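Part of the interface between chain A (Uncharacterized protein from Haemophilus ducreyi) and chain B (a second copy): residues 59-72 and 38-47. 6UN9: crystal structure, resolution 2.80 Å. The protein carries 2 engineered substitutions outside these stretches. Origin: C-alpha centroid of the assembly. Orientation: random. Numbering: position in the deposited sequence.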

ATOM      1  N   LYS A  59      -4.261  10.029   1.229  1.00 89.33           N
ATOM      2  CA  LYS A  59      -3.418  11.194   1.008  1.00 72.50           C
ATOM      3  C   LYS A  59      -2.992  11.271  -0.455  1.00 77.56           C
ATOM      4  O   LYS A  59      -3.296  12.242  -1.156  1.00104.05           O
ATOM      5  CB  LYS A  59      -2.205  11.139   1.934  1.00 76.18           C
ATOM      6  CG  LYS A  59      -2.434  11.753   3.317  1.00 73.13           C
ATOM      7  CD  LYS A  59      -1.103  12.004   4.015  1.00 82.52           C
ATOM      8  CE  LYS A  59      -1.245  12.904   5.241  1.00 95.40           C
ATOM      9  NZ  LYS A  59      -1.710  12.151   6.463  1.00105.54           N
ATOM     10  N   LEU A  60      -2.316  10.230  -0.938  1.00 79.42           N
ATOM     11  CA  LEU A  60      -1.820  10.198  -2.309  1.00 74.06           C
ATOM     12  C   LEU A  60      -2.939  10.305  -3.339  1.00 90.00           C
ATOM     13  O   LEU A  60      -2.705  10.786  -4.456  1.00 93.15           O
ATOM     14  CB  LEU A  60      -1.033   8.910  -2.542  1.00 68.92           C
ATOM     15  CG  LEU A  60      -0.167   8.890  -3.797  1.00 72.96           C
ATOM     16  CD1 LEU A  60       0.988   9.851  -3.621  1.00 68.01           C
ATOM     17  CD2 LEU A  60       0.329   7.488  -4.063  1.00 74.73           C
ATOM     18  N   TYR A  61      -4.147   9.844  -3.010  1.00 91.70           N
ATOM     19  CA  TYR A  61      -5.223   9.938  -3.990  1.00 85.00           C
ATOM     20  C   TYR A  61      -5.754  11.360  -4.084  1.00 92.34           C
ATOM     21  O   TYR A  61      -5.931  11.880  -5.190  1.00 89.58           O
ATOM     22  CB  TYR A  61      -6.374   8.979  -3.662  1.00 81.08           C
ATOM     23  CG  TYR A  61      -7.604   9.216  -4.527  1.00 77.03           C
ATOM     24  CD1 TYR A  61      -7.739   8.590  -5.756  1.00 73.26           C
ATOM     25  CD2 TYR A  61      -8.628  10.073  -4.111  1.00 82.99           C
ATOM     26  CE1 TYR A  61      -8.852   8.805  -6.542  1.00 87.75           C
ATOM     27  CE2 TYR A  61      -9.739  10.296  -4.894  1.00 79.87           C
ATOM     28  CZ  TYR A  61      -9.849   9.664  -6.111  1.00 85.75           C
ATOM     29  OH  TYR A  61     -10.962   9.884  -6.910  1.00 83.44           O
ATOM     30  N   THR A  62      -6.051  11.998  -2.948  1.00 73.72           N
ATOM     31  CA  THR A  62      -6.647  13.319  -3.065  1.00 85.80           C
ATOM     32  C   THR A  62      -5.617  14.405  -3.348  1.00 87.96           C
ATOM     33  O   THR A  62      -5.995  15.463  -3.855  1.00 87.71           O
ATOM     34  CB  THR A  62      -7.472  13.682  -1.829  1.00 76.23           C
ATOM     35  OG1 THR A  62      -6.623  14.221  -0.804  1.00 78.87           O
ATOM     36  CG2 THR A  62      -8.234  12.465  -1.344  1.00 76.37           C
ATOM     37  N   HIS A  63      -4.327  14.167  -3.080  1.00 81.25           N
ATOM     38  CA  HIS A  63      -3.317  15.050  -3.647  1.00 73.03           C
ATOM     39  C   HIS A  63      -3.293  14.978  -5.164  1.00 72.52           C
ATOM     40  O   HIS A  63      -2.735  15.868  -5.810  1.00 81.12           O
ATOM     41  CB  HIS A  63      -1.924  14.726  -3.127  1.00 92.16           C
ATOM     42  CG  HIS A  63      -0.843  15.548  -3.766  1.00 91.61           C
ATOM     43  ND1 HIS A  63      -0.388  15.313  -5.048  1.00 76.21           N
ATOM     44  CD2 HIS A  63      -0.132  16.605  -3.303  1.00 71.99           C
ATOM     45  CE1 HIS A  63       0.567  16.174  -5.339  1.00 70.64           C
ATOM     46  NE2 HIS A  63       0.746  16.962  -4.295  1.00 71.35           N
ATOM     47  N   PHE A  64      -3.852  13.925  -5.739  1.00 79.90           N
ATOM     48  CA  PHE A  64      -4.024  13.848  -7.178  1.00 76.29           C
ATOM     49  C   PHE A  64      -5.396  14.339  -7.612  1.00 77.70           C
ATOM     50  O   PHE A  64      -5.538  14.893  -8.712  1.00 78.26           O
ATOM     51  CB  PHE A  64      -3.770  12.406  -7.649  1.00 71.16           C
ATOM     52  CG  PHE A  64      -2.360  12.195  -8.088  1.00 70.00           C
ATOM     53  CD1 PHE A  64      -2.064  11.872  -9.407  1.00 69.54           C
ATOM     54  CD2 PHE A  64      -1.316  12.415  -7.192  1.00 69.54           C
ATOM     55  CE1 PHE A  64      -0.747  11.749  -9.808  1.00 68.62           C
ATOM     56  CE2 PHE A  64      -0.010  12.274  -7.585  1.00 68.65           C
ATOM     57  CZ  PHE A  64       0.276  11.958  -8.894  1.00 76.87           C
ATOM     58  N   ALA A  65      -6.400  14.155  -6.755  1.00 84.70           N
ATOM     59  CA  ALA A  65      -7.763  14.519  -7.113  1.00 97.92           C
ATOM     60  C   ALA A  65      -7.871  16.000  -7.413  1.00104.17           C
ATOM     61  O   ALA A  65      -8.627  16.404  -8.303  1.00101.41           O
ATOM     62  CB  ALA A  65      -8.721  14.131  -5.984  1.00101.53           C
ATOM     63  N   GLN A  66      -7.121  16.827  -6.678  1.00100.27           N
ATOM     64  CA  GLN A  66      -7.142  18.265  -6.888  1.00 84.60           C
ATOM     65  C   GLN A  66      -6.108  18.702  -7.923  1.00 89.38           C
ATOM     66  O   GLN A  66      -6.479  19.343  -8.909  1.00113.11           O
ATOM     67  CB  GLN A  66      -6.969  19.008  -5.553  1.00 88.02           C
ATOM     68  CG  GLN A  66      -5.912  18.455  -4.605  1.00 95.47           C
ATOM     69  CD  GLN A  66      -6.357  18.464  -3.127  1.00 99.17           C
ATOM     70  OE1 GLN A  66      -7.536  18.659  -2.819  1.00103.79           O
ATOM     71  NE2 GLN A  66      -5.407  18.237  -2.215  1.00 89.98           N
ATOM     72  N   ASN A  67      -4.830  18.330  -7.759  1.00 74.94           N
ATOM     73  CA  ASN A  67      -3.811  18.715  -8.746  1.00 74.05           C
ATOM     74  C   ASN A  67      -4.127  18.268 -10.173  1.00 85.35           C
ATOM     75  O   ASN A  67      -3.424  18.684 -11.101  1.00 86.66           O
ATOM     76  CB  ASN A  67      -2.433  18.181  -8.383  1.00 72.78           C
ATOM     77  CG  ASN A  67      -1.744  19.022  -7.343  1.00 73.95           C
ATOM     78  OD1 ASN A  67      -0.517  19.170  -7.352  1.00 74.95           O
ATOM     79  ND2 ASN A  67      -2.528  19.594  -6.436  1.00 74.29           N
ATOM     80  N   SER A  68      -5.143  17.440 -10.390  1.00 88.35           N
ATOM     81  CA  SER A  68      -5.508  17.165 -11.772  1.00 85.34           C
ATOM     82  C   SER A  68      -6.614  18.098 -12.250  1.00111.52           C
ATOM     83  O   SER A  68      -6.589  18.570 -13.394  1.00118.70           O
ATOM     84  CB  SER A  68      -5.934  15.710 -11.935  1.00 73.86           C
ATOM     85  OG  SER A  68      -6.268  15.430 -13.280  1.00 73.97           O
ATOM     86  N   GLU A  69      -7.585  18.383 -11.392  1.00111.81           N
ATOM     87  CA  GLU A  69      -8.578  19.389 -11.736  1.00115.69           C
ATOM     88  C   GLU A  69      -8.066  20.805 -11.511  1.00106.26           C
ATOM     89  O   GLU A  69      -8.789  21.761 -11.806  1.00 92.12           O
ATOM     90  CB  GLU A  69      -9.867  19.158 -10.940  1.00121.31           C
ATOM     91  CG  GLU A  69     -11.122  19.053 -11.808  1.00133.27           C
ATOM     92  CD  GLU A  69     -12.046  20.265 -11.687  1.00150.84           C
ATOM     93  OE1 GLU A  69     -11.548  21.413 -11.603  1.00153.94           O
ATOM     94  OE2 GLU A  69     -13.281  20.064 -11.671  1.00154.46           O
ATOM     95  N   GLN A  70      -6.839  20.972 -11.013  1.00 99.60           N
ATOM     96  CA  GLN A  70      -6.302  22.301 -10.766  1.00102.00           C
ATOM     97  C   GLN A  70      -5.119  22.666 -11.646  1.00 98.20           C
ATOM     98  O   GLN A  70      -4.654  23.805 -11.568  1.00107.61           O
ATOM     99  CB  GLN A  70      -5.892  22.461  -9.295  1.00100.24           C
ATOM    100  CG  GLN A  70      -7.075  22.568  -8.355  1.00113.60           C
ATOM    101  CD  GLN A  70      -6.827  23.518  -7.201  1.00121.23           C
ATOM    102  OE1 GLN A  70      -5.686  23.838  -6.876  1.00122.65           O
ATOM    103  NE2 GLN A  70      -7.906  23.978  -6.578  1.00123.03           N
ATOM    104  N   LEU A  71      -4.602  21.744 -12.453  1.00 81.44           N
ATOM    105  CA  LEU A  71      -3.578  22.082 -13.433  1.00 74.73           C
ATOM    106  C   LEU A  71      -4.053  21.844 -14.853  1.00 74.76           C
ATOM    107  O   LEU A  71      -3.316  22.140 -15.799  1.00 89.48           O
ATOM    108  CB  LEU A  71      -2.279  21.303 -13.167  1.00 73.28           C
ATOM    109  CG  LEU A  71      -1.322  21.811 -12.072  1.00 73.09           C
ATOM    110  CD1 LEU A  71      -2.016  21.926 -10.754  1.00 74.02           C
ATOM    111  CD2 LEU A  71      -0.093  20.943 -11.914  1.00 71.79           C
ATOM    112  N   LEU A  72      -5.282  21.354 -15.018  1.00 77.70           N
ATOM    113  CA  LEU A  72      -5.864  21.037 -16.323  1.00103.79           C
ATOM    114  C   LEU A  72      -7.287  21.574 -16.367  1.00111.37           C
ATOM    115  O   LEU A  72      -8.249  20.816 -16.503  1.00 95.96           O
ATOM    116  CB  LEU A  72      -5.851  19.527 -16.583  1.00109.38           C
ATOM    117  CG  LEU A  72      -4.616  18.614 -16.519  1.00 91.20           C
ATOM    118  CD1 LEU A  72      -5.026  17.179 -16.864  1.00 77.78           C
ATOM    119  CD2 LEU A  72      -3.512  19.083 -17.458  1.00 93.78           C
TER
ATOM    120  N   GLN B  38       4.417  25.090 -10.062  1.00 66.23           N
ATOM    121  CA  GLN B  38       3.296  24.355  -9.484  1.00 65.93           C
ATOM    122  C   GLN B  38       3.402  22.884  -9.840  1.00 78.82           C
ATOM    123  O   GLN B  38       3.192  22.017  -8.984  1.00 93.53           O
ATOM    124  CB  GLN B  38       1.946  24.900  -9.962  1.00 65.81           C
ATOM    125  CG  GLN B  38       1.621  26.322  -9.579  1.00 66.34           C
ATOM    126  CD  GLN B  38       1.651  26.605  -8.088  1.00 86.19           C
ATOM    127  OE1 GLN B  38       2.705  26.631  -7.451  1.00 98.04           O
ATOM    128  NE2 GLN B  38       0.490  26.864  -7.534  1.00 66.96           N
ATOM    129  N   LEU B  39       3.734  22.591 -11.093  1.00 81.93           N
ATOM    130  CA  LEU B  39       4.118  21.243 -11.472  1.00 64.95           C
ATOM    131  C   LEU B  39       5.354  20.779 -10.724  1.00 81.31           C
ATOM    132  O   LEU B  39       5.552  19.573 -10.569  1.00108.21           O
ATOM    133  CB  LEU B  39       4.361  21.184 -12.973  1.00 64.79           C
ATOM    134  CG  LEU B  39       4.723  19.829 -13.559  1.00 67.44           C
ATOM    135  CD1 LEU B  39       4.052  19.670 -14.913  1.00 64.35           C
ATOM    136  CD2 LEU B  39       6.223  19.738 -13.702  1.00 66.68           C
ATOM    137  N   GLU B  40       6.199  21.699 -10.267  1.00 73.66           N
ATOM    138  CA  GLU B  40       7.297  21.284  -9.407  1.00 71.81           C
ATOM    139  C   GLU B  40       6.789  20.906  -8.026  1.00 72.04           C
ATOM    140  O   GLU B  40       7.140  19.846  -7.498  1.00 77.61           O
ATOM    141  CB  GLU B  40       8.348  22.380  -9.307  1.00 74.19           C
ATOM    142  CG  GLU B  40       9.405  22.098  -8.267  1.00 93.71           C
ATOM    143  CD  GLU B  40      10.500  23.146  -8.278  1.00118.28           C
ATOM    144  OE1 GLU B  40      10.914  23.597  -7.184  1.00124.84           O
ATOM    145  OE2 GLU B  40      10.938  23.526  -9.388  1.00124.30           O
ATOM    146  N   ARG B  41       5.953  21.756  -7.430  1.00 66.31           N
ATOM    147  CA  ARG B  41       5.399  21.454  -6.117  1.00 72.53           C
ATOM    148  C   ARG B  41       4.459  20.257  -6.155  1.00 83.09           C
ATOM    149  O   ARG B  41       4.255  19.621  -5.118  1.00 89.18           O
ATOM    150  CB  ARG B  41       4.682  22.674  -5.538  1.00 66.75           C
ATOM    151  CG  ARG B  41       3.198  22.485  -5.193  1.00 91.56           C
ATOM    152  CD  ARG B  41       2.753  23.480  -4.108  1.00103.23           C
ATOM    153  NE  ARG B  41       1.349  23.333  -3.710  1.00117.65           N
ATOM    154  CZ  ARG B  41       0.820  23.880  -2.614  1.00127.92           C
ATOM    155  NH1 ARG B  41       1.577  24.602  -1.793  1.00140.08           N
ATOM    156  NH2 ARG B  41      -0.467  23.706  -2.325  1.00113.68           N
ATOM    157  N   HIS B  42       3.888  19.928  -7.318  1.00 80.01           N
ATOM    158  CA  HIS B  42       3.081  18.713  -7.412  1.00 82.17           C
ATOM    159  C   HIS B  42       3.933  17.452  -7.340  1.00 88.76           C
ATOM    160  O   HIS B  42       3.416  16.389  -6.965  1.00 86.68           O
ATOM    161  CB  HIS B  42       2.258  18.726  -8.695  1.00 64.52           C
ATOM    162  CG  HIS B  42       1.812  17.369  -9.153  1.00 75.26           C
ATOM    163  ND1 HIS B  42       0.725  16.715  -8.609  1.00 72.30           N
ATOM    164  CD2 HIS B  42       2.305  16.549 -10.114  1.00 66.27           C
ATOM    165  CE1 HIS B  42       0.561  15.554  -9.224  1.00 63.66           C
ATOM    166  NE2 HIS B  42       1.504  15.434 -10.144  1.00 63.71           N
ATOM    167  N   PHE B  43       5.226  17.552  -7.666  1.00 82.55           N
ATOM    168  CA  PHE B  43       6.125  16.410  -7.564  1.00 67.86           C
ATOM    169  C   PHE B  43       6.779  16.284  -6.194  1.00 75.65           C
ATOM    170  O   PHE B  43       6.869  15.176  -5.659  1.00 78.03           O
ATOM    171  CB  PHE B  43       7.200  16.478  -8.637  1.00 65.54           C
ATOM    172  CG  PHE B  43       6.756  15.924  -9.936  1.00 77.08           C
ATOM    173  CD1 PHE B  43       7.678  15.594 -10.918  1.00 88.77           C
ATOM    174  CD2 PHE B  43       5.410  15.717 -10.184  1.00 76.83           C
ATOM    175  CE1 PHE B  43       7.268  15.074 -12.132  1.00 94.21           C
ATOM    176  CE2 PHE B  43       4.989  15.204 -11.403  1.00 98.60           C
ATOM    177  CZ  PHE B  43       5.922  14.883 -12.381  1.00 98.11           C
ATOM    178  N   GLU B  44       7.239  17.390  -5.608  1.00 80.82           N
ATOM    179  CA  GLU B  44       7.803  17.311  -4.264  1.00 88.79           C
ATOM    180  C   GLU B  44       6.822  16.638  -3.298  1.00 91.75           C
ATOM    181  O   GLU B  44       7.233  15.911  -2.381  1.00 67.04           O
ATOM    182  CB  GLU B  44       8.194  18.710  -3.759  1.00 95.74           C
ATOM    183  CG  GLU B  44       7.016  19.559  -3.247  1.00110.13           C
ATOM    184  CD  GLU B  44       7.438  20.798  -2.459  1.00126.41           C
ATOM    185  OE1 GLU B  44       8.578  21.276  -2.664  1.00136.22           O
ATOM    186  OE2 GLU B  44       6.621  21.296  -1.641  1.00119.20           O
ATOM    187  N   GLN B  45       5.518  16.845  -3.509  1.00 66.21           N
ATOM    188  CA  GLN B  45       4.522  16.360  -2.574  1.00 71.61           C
ATOM    189  C   GLN B  45       4.056  14.960  -2.924  1.00 86.79           C
ATOM    190  O   GLN B  45       3.633  14.211  -2.032  1.00 69.85           O
ATOM    191  CB  GLN B  45       3.325  17.309  -2.513  1.00 65.94           C
ATOM    192  CG  GLN B  45       3.152  17.994  -1.160  1.00100.34           C
ATOM    193  CD  GLN B  45       2.813  19.485  -1.298  1.00126.36           C
ATOM    194  OE1 GLN B  45       1.950  19.875  -2.096  1.00125.34           O
ATOM    195  NE2 GLN B  45       3.510  20.323  -0.531  1.00132.88           N
ATOM    196  N   SER B  46       4.140  14.582  -4.192  1.00 82.21           N
ATOM    197  CA  SER B  46       3.927  13.189  -4.535  1.00 85.25           C
ATOM    198  C   SER B  46       5.081  12.334  -4.026  1.00 93.38           C
ATOM    199  O   SER B  46       4.876  11.400  -3.239  1.00 92.66           O
ATOM    200  CB  SER B  46       3.746  13.057  -6.045  1.00 79.77           C
ATOM    201  OG  SER B  46       2.452  13.505  -6.394  1.00 77.72           O
ATOM    202  N   ALA B  47       6.310  12.668  -4.437  1.00 99.78           N
ATOM    203  CA  ALA B  47       7.474  11.847  -4.112  1.00103.31           C
ATOM    204  C   ALA B  47       7.645  11.634  -2.614  1.00100.49           C
ATOM    205  O   ALA B  47       8.342  10.693  -2.207  1.00102.72           O
ATOM    206  CB  ALA B  47       8.743  12.467  -4.698  1.00104.06           C
TER

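The helix in the chain A stretch runs nearly antiparallel to that in the chain B stretch (169°), with the axes 10.5 Å apart at their closest, and the two stretches together bury 424 Å². Near the start of the stretch, Leu A60 sets its CB sideways, yet its chi1 t, chi2 p rotamer brings CD1 to 4.2 Å from the backbone O of Ser B46. One turn on, His A63 points toward chain B and inserts its ring against the backbone of the partner helix: CE1 lies 3.3 Å from His B42 O, near the ring plane, while NE2 approaches CB of Gln B45 at 3.2 Å. Its plane is inclined only 21° to that of His B42, but the rings are slid apart, with centroids 5.3 Å from each other, and barely overlap. Phe A64 reaches Ser B46 with its ring edge, CE2 to OG 3.0 Å; that hydroxyl donates within its own helix to His B42 O (OG to O 3.1 Å). CE1 of His B42 sits over one face of the phenyl ring, 3.6 Å from Phe A64 CZ. Asn A67 supplies the sole hydrogen bond between the stretches, a weak one: His B42 ND1 donates to Asn A67 OD1 at 3.0 Å, bent to 131°. Beyond it, Leu A71 closes the contact nonpolarly, its CD2 4.2 Å from Leu B39 CA.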